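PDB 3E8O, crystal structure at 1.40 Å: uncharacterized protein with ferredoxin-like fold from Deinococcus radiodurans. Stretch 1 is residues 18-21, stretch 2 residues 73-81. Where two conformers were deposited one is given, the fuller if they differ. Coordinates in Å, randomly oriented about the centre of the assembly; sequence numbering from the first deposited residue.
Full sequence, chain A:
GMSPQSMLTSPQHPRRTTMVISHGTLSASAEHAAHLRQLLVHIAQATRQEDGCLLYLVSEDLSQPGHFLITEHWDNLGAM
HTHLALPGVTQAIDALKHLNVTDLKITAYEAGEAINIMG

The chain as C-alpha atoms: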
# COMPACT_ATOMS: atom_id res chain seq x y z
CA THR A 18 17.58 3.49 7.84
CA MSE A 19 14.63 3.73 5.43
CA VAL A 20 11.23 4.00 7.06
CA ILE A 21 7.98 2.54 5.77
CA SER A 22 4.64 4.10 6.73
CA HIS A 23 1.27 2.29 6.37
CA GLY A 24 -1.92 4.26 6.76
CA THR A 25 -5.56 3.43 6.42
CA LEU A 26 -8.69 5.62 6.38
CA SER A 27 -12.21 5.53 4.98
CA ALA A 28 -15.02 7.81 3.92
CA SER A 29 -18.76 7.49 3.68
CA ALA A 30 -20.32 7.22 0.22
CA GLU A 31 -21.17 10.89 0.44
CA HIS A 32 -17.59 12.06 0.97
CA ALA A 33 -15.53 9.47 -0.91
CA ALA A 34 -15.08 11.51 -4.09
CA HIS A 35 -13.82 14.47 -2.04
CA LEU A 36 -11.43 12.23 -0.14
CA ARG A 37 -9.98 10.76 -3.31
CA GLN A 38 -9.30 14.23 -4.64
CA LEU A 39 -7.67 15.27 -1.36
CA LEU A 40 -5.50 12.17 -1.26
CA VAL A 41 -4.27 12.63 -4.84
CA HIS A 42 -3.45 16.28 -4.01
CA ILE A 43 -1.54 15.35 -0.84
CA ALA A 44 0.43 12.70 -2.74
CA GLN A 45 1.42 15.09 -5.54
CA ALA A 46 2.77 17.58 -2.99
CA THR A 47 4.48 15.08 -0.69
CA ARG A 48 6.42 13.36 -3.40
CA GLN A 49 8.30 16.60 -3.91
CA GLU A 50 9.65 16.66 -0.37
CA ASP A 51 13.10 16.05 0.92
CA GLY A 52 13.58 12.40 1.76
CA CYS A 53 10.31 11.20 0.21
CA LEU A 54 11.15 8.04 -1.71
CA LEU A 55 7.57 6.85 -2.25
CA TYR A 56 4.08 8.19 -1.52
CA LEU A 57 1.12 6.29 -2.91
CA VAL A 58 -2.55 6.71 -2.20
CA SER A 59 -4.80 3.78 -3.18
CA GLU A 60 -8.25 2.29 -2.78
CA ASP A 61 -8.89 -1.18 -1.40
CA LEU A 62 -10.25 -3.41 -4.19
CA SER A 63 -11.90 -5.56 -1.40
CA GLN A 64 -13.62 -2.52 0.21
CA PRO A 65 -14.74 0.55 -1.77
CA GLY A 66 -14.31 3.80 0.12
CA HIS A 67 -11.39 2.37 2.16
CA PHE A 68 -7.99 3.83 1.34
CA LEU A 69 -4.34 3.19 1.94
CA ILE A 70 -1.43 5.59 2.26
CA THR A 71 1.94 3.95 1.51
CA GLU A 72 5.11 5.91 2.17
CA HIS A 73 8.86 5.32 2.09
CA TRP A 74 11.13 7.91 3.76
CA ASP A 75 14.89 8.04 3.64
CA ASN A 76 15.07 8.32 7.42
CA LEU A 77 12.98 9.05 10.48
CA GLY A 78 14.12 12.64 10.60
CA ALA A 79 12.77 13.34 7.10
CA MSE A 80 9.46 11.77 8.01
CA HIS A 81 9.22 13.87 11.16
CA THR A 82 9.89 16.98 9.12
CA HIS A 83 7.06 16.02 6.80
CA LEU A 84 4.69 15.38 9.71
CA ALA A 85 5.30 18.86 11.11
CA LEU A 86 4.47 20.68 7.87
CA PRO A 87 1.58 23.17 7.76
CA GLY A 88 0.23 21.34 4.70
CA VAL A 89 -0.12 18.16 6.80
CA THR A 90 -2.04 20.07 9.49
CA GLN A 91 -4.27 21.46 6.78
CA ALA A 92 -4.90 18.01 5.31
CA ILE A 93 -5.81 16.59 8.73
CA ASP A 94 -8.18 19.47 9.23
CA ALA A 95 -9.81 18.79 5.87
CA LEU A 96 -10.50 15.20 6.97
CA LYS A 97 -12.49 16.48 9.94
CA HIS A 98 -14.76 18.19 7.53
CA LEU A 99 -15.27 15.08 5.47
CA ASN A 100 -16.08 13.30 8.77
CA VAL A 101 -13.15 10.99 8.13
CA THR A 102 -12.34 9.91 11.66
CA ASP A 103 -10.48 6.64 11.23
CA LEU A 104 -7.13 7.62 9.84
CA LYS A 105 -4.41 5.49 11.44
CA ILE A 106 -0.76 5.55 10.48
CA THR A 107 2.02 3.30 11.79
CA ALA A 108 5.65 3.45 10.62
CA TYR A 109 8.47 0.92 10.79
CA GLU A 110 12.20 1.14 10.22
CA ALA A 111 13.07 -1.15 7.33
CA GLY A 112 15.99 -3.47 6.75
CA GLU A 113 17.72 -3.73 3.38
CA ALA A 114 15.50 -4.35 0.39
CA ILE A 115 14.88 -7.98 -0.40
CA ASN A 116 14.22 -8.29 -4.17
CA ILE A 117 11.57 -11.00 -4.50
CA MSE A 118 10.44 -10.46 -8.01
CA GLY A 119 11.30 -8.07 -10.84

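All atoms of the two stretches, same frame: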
# COMPACT_ATOMS: atom_id res chain seq x y z
N THR A 18 18.49 4.67 8.06
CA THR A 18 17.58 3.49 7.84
C THR A 18 16.26 3.97 7.25
O THR A 18 15.63 4.87 7.79
CB THR A 18 17.28 2.72 9.16
OG1 THR A 18 18.52 2.31 9.78
CG2 THR A 18 16.35 1.48 8.88
N MSE A 19 15.89 3.37 6.10
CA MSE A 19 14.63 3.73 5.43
C MSE A 19 13.49 3.41 6.35
O MSE A 19 13.57 2.49 7.18
CB MSE A 19 14.42 3.01 4.10
CG MSE A 19 13.30 3.56 3.23
SE MSE A 19 13.07 2.66 1.50
CE MSE A 19 12.00 1.22 2.11
N VAL A 20 12.43 4.17 6.23
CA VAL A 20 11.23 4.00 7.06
C VAL A 20 10.03 3.81 6.14
O VAL A 20 9.86 4.54 5.16
CB VAL A 20 10.97 5.24 7.94
CG1 VAL A 20 9.74 5.07 8.81
CG2 VAL A 20 12.22 5.53 8.78
N ILE A 21 9.21 2.83 6.49
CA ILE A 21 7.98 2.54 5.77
C ILE A 21 6.81 2.95 6.63
O ILE A 21 6.75 2.59 7.80
CB ILE A 21 7.86 1.06 5.49
CG1 ILE A 21 8.97 0.61 4.51
CG2 ILE A 21 6.44 0.73 5.00
CD1 ILE A 21 9.03 -0.93 4.34
N HIS A 73 7.47 5.68 1.77
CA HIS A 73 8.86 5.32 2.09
C HIS A 73 9.65 6.60 2.25
O HIS A 73 9.60 7.47 1.39
CB HIS A 73 9.52 4.47 1.00
CG HIS A 73 8.90 3.15 0.78
ND1 HIS A 73 9.33 2.31 -0.23
CD2 HIS A 73 7.86 2.51 1.39
CE1 HIS A 73 8.61 1.20 -0.19
NE2 HIS A 73 7.71 1.30 0.77
N TRP A 74 10.30 6.73 3.39
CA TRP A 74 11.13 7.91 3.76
C TRP A 74 12.56 7.49 3.94
O TRP A 74 12.86 6.43 4.49
CB TRP A 74 10.59 8.54 5.06
CG TRP A 74 9.24 9.20 4.85
CD1 TRP A 74 8.02 8.63 5.07
CD2 TRP A 74 9.00 10.49 4.31
NE1 TRP A 74 7.03 9.49 4.66
CE2 TRP A 74 7.60 10.65 4.21
CE3 TRP A 74 9.83 11.54 3.89
CZ2 TRP A 74 7.02 11.79 3.70
CZ3 TRP A 74 9.23 12.67 3.38
CH2 TRP A 74 7.86 12.78 3.29
N ASP A 75 13.47 8.37 3.57
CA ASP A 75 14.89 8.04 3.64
C ASP A 75 15.33 7.74 5.06
O ASP A 75 16.17 6.92 5.30
CB ASP A 75 15.74 9.16 3.07
CG ASP A 75 17.17 8.82 3.05
OD1 ASP A 75 17.54 7.93 2.26
OD2 ASP A 75 17.89 9.38 3.90
N ASN A 76 14.74 8.49 6.00
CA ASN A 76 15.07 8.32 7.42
C ASN A 76 13.96 8.91 8.25
O ASN A 76 13.08 9.62 7.76
CB ASN A 76 16.42 8.93 7.75
CG ASN A 76 16.51 10.37 7.35
OD1 ASN A 76 15.90 11.22 7.96
ND2 ASN A 76 17.21 10.65 6.25
N LEU A 77 13.98 8.57 9.53
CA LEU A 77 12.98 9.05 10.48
C LEU A 77 12.92 10.55 10.58
O LEU A 77 11.84 11.12 10.68
CB LEU A 77 13.18 8.47 11.88
CG LEU A 77 12.65 7.09 12.12
CD1 LEU A 77 13.15 6.56 13.49
CD2 LEU A 77 11.13 7.06 12.06
N GLY A 78 14.07 11.19 10.49
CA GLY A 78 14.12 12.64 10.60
C GLY A 78 13.35 13.32 9.47
O GLY A 78 12.60 14.28 9.69
N ALA A 79 13.49 12.79 8.25
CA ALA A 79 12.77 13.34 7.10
C ALA A 79 11.28 13.16 7.27
O ALA A 79 10.47 14.03 6.88
CB ALA A 79 13.26 12.75 5.79
N MSE A 80 10.88 12.01 7.78
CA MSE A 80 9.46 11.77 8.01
C MSE A 80 8.90 12.73 9.03
O MSE A 80 7.84 13.28 8.82
CB MSE A 80 9.24 10.33 8.43
CG MSE A 80 7.78 9.99 8.53
SE MSE A 80 7.48 8.20 9.14
CE MSE A 80 8.08 8.53 10.79
N HIS A 81 9.63 12.95 10.10
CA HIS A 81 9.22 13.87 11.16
C HIS A 81 9.06 15.29 10.64
O HIS A 81 8.10 16.00 10.96
CB HIS A 81 10.13 13.78 12.37
CG HIS A 81 9.80 12.61 13.22
ND1 HIS A 81 10.73 11.71 13.69
CD2 HIS A 81 8.58 12.12 13.60
CE1 HIS A 81 10.12 10.77 14.40
NE2 HIS A 81 8.81 10.99 14.35
O HOH W 1 15.62 6.18 10.24

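Residues 18-21 lie antiparallel to the end of a second strand, residues 73-74, which then turns through Asp-75 and Asn-76 into a helix. The pairing centres on Val-20 and Trp-74, which form a hydrogen-bonded bridge: Val-20 N donates to Trp-74 O and Trp-74 N donates to Val-20 O, both at 2.9 Å and both nearly linear. Ile-21 and His-73 form the adjacent non-hydrogen-bonded pair, their CA atoms 4.7 Å apart. Between these pairs the His-73 CA approaches Val-20 O to 3.3 Å, a CA-H...O contact of the kind common in antiparallel sheets.

Beyond Trp-74, Met-19 lies across from Asp-75. Thr-18 O and Asp-75 O, both acceptors, come within 3.3 Å and cannot bond to each other. Thr-18 O instead receives a hydrogen bond from a water at 2.8 Å from its oxygen; the same water accepts from Leu-77 N at 3.0 Å from that nitrogen, so it ties Thr-18 to the first turn of the helix, whose leading amides lack partners within the helix. Asn-76 CA also points its hydrogen at Thr-18 O, 3.5 Å away and almost in line.

On the face shared by Ile-21 and His-73, aliphatic groups from Ile-21 and Met-19 approach the imidazole from the same side of its plane. His-73 takes chi1 m, and Ile-21, with chi1 m and chi2 t, brings CG1 to 3.8 Å from His-73 CD2. The selenomethionine Met-19 reaches the same ring from a CA-to-CB bond that points sideways. Its t, t conformation extends the chain along the neighbouring strand, with CG 3.2 Å from Trp-74 O, and chi3 p then folds the methyl over one ring face: CE is 4.0 Å from the centroid of the His-73 ring and 22° off its normal, a CH-pi contact. The selenium lies farther out, with SE 4.7 Å from the same centroid in an oblique position.

The other face carries Val-20 and Trp-74, with Val-20 CB 4.4 Å from Trp-74 CB. Trp-74, with chi1 m and chi2 94°, carries its indole away from the first stretch, and its NE1 is hydrogen-bonded elsewhere in the structure. Val-20, at chi1 t, meets the start of the helix: its CG2 packs 3.7 Å from Leu-77 CG, while its CG1 lies 3.9 Å from SE of the selenomethionine Met-80. Met-80 extends through t, t torsions from a CA-to-CB bond directed toward the strand, and thus delivers its selenium to the valine. Buried Val-20 thus joins the sheet pairing, through its backbone, to the helix packing, through its side chain.

Asn-76 holds the helix start in place. Its p rotamer turns the amide group back over the first turn, where OD1 accepts the capping hydrogen bond from Ala-79 N at 2.9 Å. The other end of the amide is also engaged, ND2 donating to Asp-75 OD2 at 2.8 Å, with Asp-75 at chi1 t.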